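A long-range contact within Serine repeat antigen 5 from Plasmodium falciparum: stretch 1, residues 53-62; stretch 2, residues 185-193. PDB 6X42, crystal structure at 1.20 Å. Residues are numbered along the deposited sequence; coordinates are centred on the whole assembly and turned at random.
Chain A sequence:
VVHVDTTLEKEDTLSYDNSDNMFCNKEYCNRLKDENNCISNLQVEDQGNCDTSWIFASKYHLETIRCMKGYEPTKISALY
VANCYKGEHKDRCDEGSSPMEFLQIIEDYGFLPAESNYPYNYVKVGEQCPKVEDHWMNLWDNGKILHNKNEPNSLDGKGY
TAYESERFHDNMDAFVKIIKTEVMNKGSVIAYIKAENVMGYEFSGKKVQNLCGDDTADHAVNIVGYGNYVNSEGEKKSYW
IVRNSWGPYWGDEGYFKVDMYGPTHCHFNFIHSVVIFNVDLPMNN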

# COMPACT_ATOMS: atom_id res chain seq x y z
N SER A 53 4.26 -7.68 -5.06
CA SER A 53 3.44 -6.87 -4.16
C SER A 53 4.03 -5.49 -3.93
O SER A 53 3.28 -4.53 -3.70
CB SER A 53 3.21 -7.57 -2.82
OG SER A 53 4.39 -7.61 -2.03
N TRP A 54 5.36 -5.36 -3.95
CA TRP A 54 5.96 -4.04 -3.76
C TRP A 54 5.42 -3.05 -4.78
O TRP A 54 5.24 -1.86 -4.47
CB TRP A 54 7.49 -4.14 -3.82
CG TRP A 54 8.07 -4.59 -5.14
CD1 TRP A 54 8.09 -5.86 -5.63
CD2 TRP A 54 8.69 -3.77 -6.12
NE1 TRP A 54 8.72 -5.88 -6.85
CE2 TRP A 54 9.09 -4.61 -7.17
CE3 TRP A 54 8.98 -2.41 -6.20
CZ2 TRP A 54 9.77 -4.14 -8.29
CZ3 TRP A 54 9.63 -1.93 -7.32
CH2 TRP A 54 10.01 -2.80 -8.35
N ILE A 55 5.15 -3.52 -6.00
CA ILE A 55 4.61 -2.67 -7.05
C ILE A 55 3.13 -2.38 -6.81
O ILE A 55 2.68 -1.23 -6.90
CB ILE A 55 4.80 -3.31 -8.44
CG1 ILE A 55 6.25 -3.69 -8.69
CG2 ILE A 55 4.31 -2.34 -9.52
CD1 ILE A 55 6.47 -4.43 -10.03
N PHE A 56 2.34 -3.41 -6.52
CA PHE A 56 0.91 -3.21 -6.31
C PHE A 56 0.63 -2.29 -5.14
O PHE A 56 -0.21 -1.38 -5.24
CB PHE A 56 0.19 -4.57 -6.16
CG PHE A 56 0.06 -5.31 -7.48
CD1 PHE A 56 1.04 -6.20 -7.91
CD2 PHE A 56 -0.99 -5.05 -8.33
CE1 PHE A 56 0.96 -6.82 -9.14
CE2 PHE A 56 -1.08 -5.67 -9.56
CZ PHE A 56 -0.10 -6.55 -9.97
N ALA A 57 1.32 -2.49 -4.02
CA ALA A 57 1.05 -1.65 -2.85
C ALA A 57 1.53 -0.21 -3.07
O ALA A 57 0.88 0.76 -2.65
CB ALA A 57 1.69 -2.26 -1.62
N SER A 58 2.69 -0.06 -3.71
CA SER A 58 3.22 1.27 -3.96
C SER A 58 2.35 2.03 -4.94
O SER A 58 2.06 3.22 -4.75
CB SER A 58 4.65 1.19 -4.47
OG SER A 58 5.56 0.69 -3.51
N LYS A 59 1.92 1.36 -6.01
CA LYS A 59 1.10 2.05 -7.01
C LYS A 59 -0.28 2.38 -6.45
O LYS A 59 -0.86 3.42 -6.79
CB LYS A 59 1.02 1.25 -8.32
CG LYS A 59 -0.08 0.21 -8.37
CD LYS A 59 -0.01 -0.66 -9.64
CE LYS A 59 -1.21 -1.55 -9.79
NZ LYS A 59 -2.37 -0.83 -10.37
N TYR A 60 -0.83 1.50 -5.60
CA TYR A 60 -2.12 1.79 -5.00
C TYR A 60 -2.05 3.03 -4.12
O TYR A 60 -2.98 3.84 -4.10
CB TYR A 60 -2.63 0.60 -4.21
CG TYR A 60 -3.94 0.85 -3.50
CD1 TYR A 60 -5.17 0.76 -4.17
CD2 TYR A 60 -3.96 1.23 -2.16
CE1 TYR A 60 -6.37 0.97 -3.50
CE2 TYR A 60 -5.14 1.44 -1.49
CZ TYR A 60 -6.35 1.32 -2.16
OH TYR A 60 -7.51 1.52 -1.44
N HIS A 61 -0.95 3.20 -3.39
CA HIS A 61 -0.75 4.41 -2.59
C HIS A 61 -0.78 5.66 -3.47
O HIS A 61 -1.41 6.65 -3.10
CB HIS A 61 0.54 4.25 -1.79
CG HIS A 61 0.85 5.36 -0.83
ND1 HIS A 61 -0.02 5.79 0.15
CD2 HIS A 61 1.97 6.10 -0.67
CE1 HIS A 61 0.55 6.77 0.84
NE2 HIS A 61 1.77 6.95 0.39
N LEU A 62 -0.14 5.63 -4.64
CA LEU A 62 -0.26 6.74 -5.58
C LEU A 62 -1.68 6.88 -6.12
O LEU A 62 -2.16 8.01 -6.33
CB LEU A 62 0.74 6.61 -6.72
CG LEU A 62 2.20 6.85 -6.44
CD1 LEU A 62 2.99 6.79 -7.75
CD2 LEU A 62 2.40 8.22 -5.77
N ASN A 185 -5.47 11.44 5.12
CA ASN A 185 -5.02 12.49 4.22
C ASN A 185 -4.62 11.98 2.84
O ASN A 185 -4.88 12.67 1.84
CB ASN A 185 -3.83 13.22 4.84
CG ASN A 185 -4.22 14.08 6.03
OD1 ASN A 185 -5.40 14.36 6.28
ND2 ASN A 185 -3.23 14.47 6.80
N LYS A 186 -3.98 10.81 2.76
CA LYS A 186 -3.51 10.27 1.49
C LYS A 186 -4.35 9.12 0.96
O LYS A 186 -4.14 8.70 -0.19
CB LYS A 186 -2.06 9.80 1.63
CG LYS A 186 -1.05 10.95 1.78
CD LYS A 186 0.34 10.45 2.18
CE LYS A 186 1.35 11.55 2.13
NZ LYS A 186 1.29 12.39 3.34
N GLY A 187 -5.28 8.59 1.76
CA GLY A 187 -6.14 7.49 1.35
C GLY A 187 -5.62 6.12 1.72
O GLY A 187 -6.39 5.15 1.65
N SER A 188 -4.36 6.02 2.11
CA SER A 188 -3.74 4.73 2.39
C SER A 188 -2.33 4.99 2.91
O SER A 188 -1.79 6.09 2.76
CB SER A 188 -3.61 3.87 1.13
OG SER A 188 -2.76 4.50 0.15
N VAL A 189 -1.73 3.94 3.47
CA VAL A 189 -0.28 3.83 3.56
C VAL A 189 0.12 2.49 2.95
O VAL A 189 -0.71 1.58 2.80
CB VAL A 189 0.27 3.95 4.99
CG1 VAL A 189 -0.12 5.27 5.61
CG2 VAL A 189 -0.18 2.76 5.86
N ILE A 190 1.39 2.36 2.60
CA ILE A 190 2.00 1.08 2.30
C ILE A 190 2.37 0.44 3.62
O ILE A 190 2.89 1.12 4.51
CB ILE A 190 3.25 1.29 1.42
CG1 ILE A 190 2.92 2.06 0.13
CG2 ILE A 190 3.90 -0.07 1.13
CD1 ILE A 190 4.17 2.66 -0.52
N ALA A 191 2.10 -0.85 3.78
CA ALA A 191 2.50 -1.56 4.99
C ALA A 191 3.22 -2.84 4.62
O ALA A 191 2.86 -3.49 3.62
CB ALA A 191 1.30 -1.90 5.89
N TYR A 192 4.19 -3.25 5.42
CA TYR A 192 4.94 -4.50 5.20
C TYR A 192 4.51 -5.52 6.24
O TYR A 192 4.40 -5.15 7.37
CB TYR A 192 6.46 -4.31 5.21
CG TYR A 192 6.99 -4.29 3.80
CD1 TYR A 192 7.20 -3.10 3.14
CD2 TYR A 192 7.17 -5.46 3.09
CE1 TYR A 192 7.64 -3.07 1.83
CE2 TYR A 192 7.60 -5.46 1.78
CZ TYR A 192 7.84 -4.25 1.14
OH TYR A 192 8.27 -4.23 -0.15
N ILE A 193 4.25 -6.73 5.81
CA ILE A 193 3.94 -7.88 6.64
C ILE A 193 4.78 -9.06 6.17
O ILE A 193 5.40 -9.04 5.11
CB ILE A 193 2.43 -8.24 6.61
CG1 ILE A 193 1.98 -8.69 5.20
CG2 ILE A 193 1.60 -7.05 7.07
CD1 ILE A 193 0.57 -9.29 5.20

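The rule of this contact is one polar anchor set beside a small apolar patch. Helix 53-62 runs nearly antiparallel to strand 189-193, at 158° with the axes 7.8 Å apart at their closest. In register, the CA atoms of Ala 57 and Ile 190 are 5.9 Å apart, those of His 61 and Ser 188 5.8 Å.

His 61 contributes the most covered surface. Its CA-to-CB bond points toward the second stretch, and a t chi1 with chi2 at 55° brings ND1 to 3.0 Å from Ser 188 OG, a nearly straight hydrogen bond lying near the ring plane. Ser 188, in the p rotamer, meets it with a side chain short enough for the close backbones. The imidazole suits a buried site because both nitrogens find work: NE2 is hydrogen-bonded elsewhere in the structure. The backbone N of Ile 190 lies over one ring face, while the aliphatic part of Lys 186 packs nearby, its CD 3.9 Å from His 61 CE1.

Ile 190 starts sideways, but chi1 m and chi2 t carry its end to the helix. Ile 190 CD1 lies 3.8 Å from Ser 58 CA, its CG1 3.8 Å from His 61 CB, and its CG2 4.2 Å from Ala 57 CB, a methyl pointing toward the strand in apolar contact. The CA-to-CB bond of Ser 58 points away, and its m rotamer turns Ser 58 OG back to the helix, donating to Trp 54 O at 2.7 Å; the hydroxyl is thus satisfied beside an apolar neighbour.

Further along the strand, Tyr 192 reaches across with chi1 between wells at -101°, placing OH 3.8 Å from Trp 54 CB. Tyr 60, in t, brings CE2 3.9 Å from Ser 188 CB. Gly 187 follows the helix and leaves helical angles with phi 93°, where a CB would jam against the carbonyl O of the residue before.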